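Local coordinates for protein formate-dependent phosphoribosylglycinamide formyltransferase (Mycobacterium tuberculosis H37Rv, PDB 6KHR) that belongs to the ATP-grasp superfamily of enzymes and assembles from two copies of the chain, at residues S34-R39 with V383-G388; W315-V318 with S324-E327. One frame throughout, in Å; residues are numbered along the deposited sequence.

Overall arrangement
Along the chain, contact 2 is nested inside the large loop that contact 1 closes: 34-39 comes early, 315-318 and 324-327 late, and 383-388 near the end. Contact 1 joins helix 36-47, which follows strand 28-32 of the parallel sheet, to the end of strand 380-384, the outermost strand of the antiparallel sheet within this chain; contact 2 pairs helices 317-320 and 325-334. Their centres lie about 14 Å apart and they touch directly, F385 CE2 packing on W315 CH2 at 3.4 Å and P37 CB on F326 CE1 at 3.5 Å. Residues from early, late and last parts of the chain thus meet in one continuous patch.

Contact 1. Residues S34-R39 with V383-G388; sequences SAEPSR and VIFGRG
Across the junction between the N-terminal parallel sheet region and the C-terminal part of the antiparallel sheet, E36 and R39 of helix 36-47 meet F385, the residue that follows strand 380-384, outermost of its sheet within the chain. Helix 36-47 comes straight after the first strand of the parallel sheet, so the contact brings a beta-alpha unit of a Rossmann-like sheet up to a distant piece of the chain.

The aliphatic part of E36 does the main work. Its CG sits over one face of the F385 ring, 3.4 Å from the centroid and 20° off the ring normal, a CH-pi contact displaced toward the CG–CD1 side of the ring. CB follows over the same ring, 3.8 Å from CE2 of F385. A bend at chi2 (91°) then turns the carboxylate off the ring and toward the backbone, where E36 OE2 comes within 3.2 Å of F385 O. Both atoms are acceptors, and this is no hydrogen bond.

R39 reaches the same ring from one turn further along the helix. Its chain runs extended from CG to NE, with CG anti to the backbone N (chi1 173°), and this carries NH1 to 4.1 Å from CE1 of F385, an oblique approach. The other terminal nitrogen, NH2, is hydrogen-bonded to Q46 of the second subunit, and I384 also makes backbone hydrogen bonds to that subunit. F385 packs on E40 and on W315 as well.

The attachment is therefore chiefly apolar: methylene groups of a charged residue rest on an aromatic face, while no hydrogen bond crosses between the segments. R39 adds a polar link across the subunit interface, joining helix 36-47 to the second subunit.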
loop_
_atom_site.group_PDB
_atom_site.type_symbol
_atom_site.label_atom_id
_atom_site.label_comp_id
_atom_site.label_asym_id
_atom_site.label_seq_id
_atom_site.Cartn_x
_atom_site.Cartn_y
_atom_site.Cartn_z
ATOM N N SER A 34 -10.258 9.249 11.578
ATOM C CA SER A 34 -9.173 9.686 10.682
ATOM C C SER A 34 -7.835 9.369 11.309
ATOM O O SER A 34 -6.941 10.159 11.179
ATOM C CB SER A 34 -9.264 11.124 10.394
ATOM O OG SER A 34 -10.416 11.381 9.650
ATOM N N ALA A 35 -7.695 8.172 11.848
ATOM C CA ALA A 35 -6.416 7.771 12.453
ATOM C C ALA A 35 -5.490 7.149 11.410
ATOM O O ALA A 35 -5.718 7.273 10.237
ATOM C CB ALA A 35 -6.659 6.844 13.602
ATOM N N GLU A 36 -4.494 6.418 11.861
ATOM C CA GLU A 36 -3.488 5.925 10.905
ATOM C C GLU A 36 -4.062 5.030 9.827
ATOM O O GLU A 36 -3.835 5.355 8.682
ATOM C CB GLU A 36 -2.186 5.496 11.550
ATOM C CG GLU A 36 -1.309 6.694 11.823
ATOM C CD GLU A 36 -1.510 7.305 13.195
ATOM O OE1 GLU A 36 -2.305 6.758 13.960
ATOM O OE2 GLU A 36 -0.865 8.317 13.486
ATOM N N PRO A 37 -4.877 3.791 9.993
ATOM C CA PRO A 37 -5.462 2.870 9.008
ATOM C C PRO A 37 -6.526 3.540 8.166
ATOM O O PRO A 37 -6.749 3.145 7.013
ATOM C CB PRO A 37 -6.042 1.739 9.870
ATOM C CG PRO A 37 -5.373 1.850 11.178
ATOM C CD PRO A 37 -5.121 3.321 11.370
ATOM N N SER A 38 -7.183 4.556 8.733
ATOM C CA SER A 38 -8.071 5.416 7.962
ATOM C C SER A 38 -7.327 6.086 6.802
ATOM O O SER A 38 -7.913 6.309 5.735
ATOM C CB SER A 38 -8.689 6.448 8.903
ATOM O OG SER A 38 -9.751 7.151 8.297
ATOM N N ARG A 39 -6.035 6.390 6.973
ATOM C CA ARG A 39 -5.300 7.036 5.890
ATOM C C ARG A 39 -5.002 6.064 4.754
ATOM O O ARG A 39 -5.167 6.405 3.579
ATOM C CB ARG A 39 -4.002 7.659 6.406
ATOM C CG ARG A 39 -3.116 8.197 5.290
ATOM C CD ARG A 39 -1.740 8.679 5.753
ATOM N NE ARG A 39 -0.898 9.036 4.610
ATOM C CZ ARG A 39 0.023 8.234 4.078
ATOM N NH1 ARG A 39 0.242 7.027 4.601
ATOM N NH2 ARG A 39 0.734 8.640 3.032
ATOM N N VAL A 383 6.598 1.913 7.795
ATOM C CA VAL A 383 5.525 2.926 7.642
ATOM C C VAL A 383 5.654 3.867 8.834
ATOM O O VAL A 383 5.323 3.450 9.893
ATOM C CB VAL A 383 4.136 2.280 7.602
ATOM C CG1 VAL A 383 3.094 3.245 7.096
ATOM C CG2 VAL A 383 4.106 1.040 6.762
ATOM N N ILE A 384 6.161 5.082 8.633
ATOM C CA ILE A 384 6.381 6.099 9.700
ATOM C C ILE A 384 5.093 6.883 9.879
ATOM O O ILE A 384 4.505 7.203 8.887
ATOM C CB ILE A 384 7.565 7.001 9.330
ATOM C CG1 ILE A 384 8.828 6.170 9.261
ATOM C CG2 ILE A 384 7.736 8.120 10.327
ATOM C CD1 ILE A 384 8.840 5.180 10.330
ATOM N N PHE A 385 4.721 7.238 11.105
ATOM C CA PHE A 385 3.382 7.841 11.262
ATOM C C PHE A 385 3.265 8.996 12.254
ATOM O O PHE A 385 2.119 9.210 12.645
ATOM C CB PHE A 385 2.418 6.760 11.750
ATOM C CG PHE A 385 1.648 6.100 10.643
ATOM C CD1 PHE A 385 1.100 6.861 9.623
ATOM C CD2 PHE A 385 1.492 4.730 10.614
ATOM C CE1 PHE A 385 0.408 6.269 8.584
ATOM C CE2 PHE A 385 0.798 4.145 9.571
ATOM C CZ PHE A 385 0.256 4.910 8.564
ATOM N N GLY A 386 4.303 9.723 12.646
ATOM C CA GLY A 386 3.972 10.813 13.589
ATOM C C GLY A 386 4.627 10.620 14.937
ATOM O O GLY A 386 5.812 10.262 14.922
ATOM N N ARG A 387 3.943 10.817 16.075
ATOM C CA ARG A 387 4.837 10.612 17.207
ATOM C C ARG A 387 4.632 9.209 17.759
ATOM O O ARG A 387 3.500 8.810 18.055
ATOM C CB ARG A 387 4.614 11.665 18.297
ATOM C CG ARG A 387 3.183 11.795 18.800
ATOM C CD ARG A 387 3.125 12.546 20.128
ATOM N NE ARG A 387 3.683 13.889 20.032
ATOM C CZ ARG A 387 3.772 14.735 21.056
ATOM N NH1 ARG A 387 3.338 14.378 22.256
ATOM N NH2 ARG A 387 4.293 15.942 20.877
ATOM N N GLY A 388 5.723 8.458 17.874
ATOM C CA GLY A 388 5.675 7.135 18.455
ATOM C C GLY A 388 4.955 6.085 17.645
ATOM O O GLY A 388 4.871 4.936 18.094
#

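Contact 2. Residues W315-V318 with S324-E327; sequences WVTV and SVFE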
loop_
_atom_site.group_PDB
_atom_site.type_symbol
_atom_site.label_atom_id
_atom_site.label_comp_id
_atom_site.label_asym_id
_atom_site.label_seq_id
_atom_site.Cartn_x
_atom_site.Cartn_y
_atom_site.Cartn_z
ATOM N N TRP A 315 -1.618 -5.276 10.003
ATOM C CA TRP A 315 -0.575 -4.506 9.322
ATOM C C TRP A 315 0.386 -5.376 8.521
ATOM O O TRP A 315 0.943 -4.917 7.519
ATOM C CB TRP A 315 0.239 -3.690 10.331
ATOM C CG TRP A 315 -0.346 -2.366 10.608
ATOM C CD1 TRP A 315 -0.995 -1.981 11.739
ATOM C CD2 TRP A 315 -0.357 -1.232 9.727
ATOM N NE1 TRP A 315 -1.401 -0.680 11.622
ATOM C CE2 TRP A 315 -1.030 -0.197 10.397
ATOM C CE3 TRP A 315 0.154 -0.992 8.448
ATOM C CZ2 TRP A 315 -1.215 1.055 9.830
ATOM C CZ3 TRP A 315 -0.017 0.257 7.890
ATOM C CH2 TRP A 315 -0.697 1.269 8.585
ATOM N N VAL A 316 0.613 -6.620 8.950
ATOM C CA VAL A 316 1.508 -7.498 8.193
ATOM C C VAL A 316 1.038 -7.646 6.754
ATOM O O VAL A 316 1.863 -7.810 5.845
ATOM C CB VAL A 316 1.636 -8.877 8.889
ATOM C CG1 VAL A 316 0.285 -9.578 8.978
ATOM C CG2 VAL A 316 2.603 -9.762 8.161
ATOM N N THR A 317 -0.281 -7.553 6.513
ATOM C CA THR A 317 -0.824 -7.809 5.181
ATOM C C THR A 317 -0.329 -6.798 4.155
ATOM O O THR A 317 -0.248 -7.144 2.967
ATOM C CB THR A 317 -2.369 -7.852 5.194
ATOM O OG1 THR A 317 -2.907 -6.619 5.692
ATOM C CG2 THR A 317 -2.884 -9.026 6.045
ATOM N N VAL A 318 0.076 -5.595 4.599
ATOM C CA VAL A 318 0.567 -4.570 3.672
ATOM C C VAL A 318 1.670 -5.133 2.788
ATOM O O VAL A 318 1.810 -4.733 1.626
ATOM C CB VAL A 318 1.027 -3.309 4.451
ATOM C CG1 VAL A 318 1.802 -2.373 3.563
ATOM C CG2 VAL A 318 -0.169 -2.574 5.050
ATOM N N SER A 324 -3.741 -5.829 0.553
ATOM C CA SER A 324 -3.654 -5.588 1.982
ATOM C C SER A 324 -5.051 -5.451 2.580
ATOM O O SER A 324 -6.045 -5.251 1.871
ATOM C CB SER A 324 -2.840 -4.328 2.272
ATOM O OG SER A 324 -3.513 -3.175 1.798
ATOM N N VAL A 325 -5.110 -5.550 3.912
ATOM C CA VAL A 325 -6.397 -5.456 4.592
ATOM C C VAL A 325 -7.103 -4.166 4.209
ATOM O O VAL A 325 -8.336 -4.116 4.178
ATOM C CB VAL A 325 -6.209 -5.577 6.119
ATOM C CG1 VAL A 325 -5.358 -4.419 6.655
ATOM C CG2 VAL A 325 -7.562 -5.668 6.830
ATOM N N PHE A 326 -6.331 -3.122 3.871
ATOM C CA PHE A 326 -6.877 -1.844 3.428
ATOM C C PHE A 326 -7.367 -1.889 1.983
ATOM O O PHE A 326 -8.399 -1.290 1.657
ATOM C CB PHE A 326 -5.823 -0.758 3.575
ATOM C CG PHE A 326 -5.206 -0.713 4.916
ATOM C CD1 PHE A 326 -5.997 -0.580 6.042
ATOM C CD2 PHE A 326 -3.834 -0.805 5.061
ATOM C CE1 PHE A 326 -5.431 -0.540 7.293
ATOM C CE2 PHE A 326 -3.251 -0.761 6.318
ATOM C CZ PHE A 326 -4.049 -0.633 7.431
ATOM N N GLU A 327 -6.632 -2.559 1.095
ATOM C CA GLU A 327 -7.154 -2.734 -0.254
ATOM C C GLU A 327 -8.386 -3.629 -0.231
ATOM O O GLU A 327 -9.357 -3.376 -0.949
ATOM C CB GLU A 327 -6.055 -3.284 -1.174
ATOM C CG GLU A 327 -4.816 -2.354 -1.231
ATOM C CD GLU A 327 -3.585 -2.917 -1.977
ATOM O OE1 GLU A 327 -3.168 -4.082 -1.735
ATOM O OE2 GLU A 327 -3.006 -2.161 -2.793
#
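A buried helix-to-helix connection joins W315, T317 and V318, around the start of helix 317-320, to the N-terminal turn of helix 325-334, where S324 is the N-cap. It lies beside helix 36-47 and strands 256-261 and 346-351, within the ATP-grasp family region.

One hydrogen bond crosses between the segments: V325 N gives to T317 OG1 at 3.0 Å, nearly straight at 159°. T317 holds OG1 between its backbone N and carbonyl carbon (chi1 58°), a placement that also lets the hydroxyl bond to A314 O. The first turn of helix 325-334 is closed by a capping box. E327 N donates to S324 OG at 3.3 Å, and in return S324 N donates to E327 OE1 at 2.9 Å, through the anti lone pair of that oxygen. The other carboxylate oxygen, OE2, forms a salt bridge with R319 of the second subunit.

Beside these polar links the rings meet T-shaped. The edge of F326 points at the face of the six-membered ring of W315, with planes at 70° and CE2 of F326 lying 3.7 Å from W315 CZ3. V318 CG2 adds an oblique contact with the same CE2.

Backbone N-H groups at the helix start are thus satisfied by side chains within a largely apolar setting, and E327 carries this cap into the subunit interface.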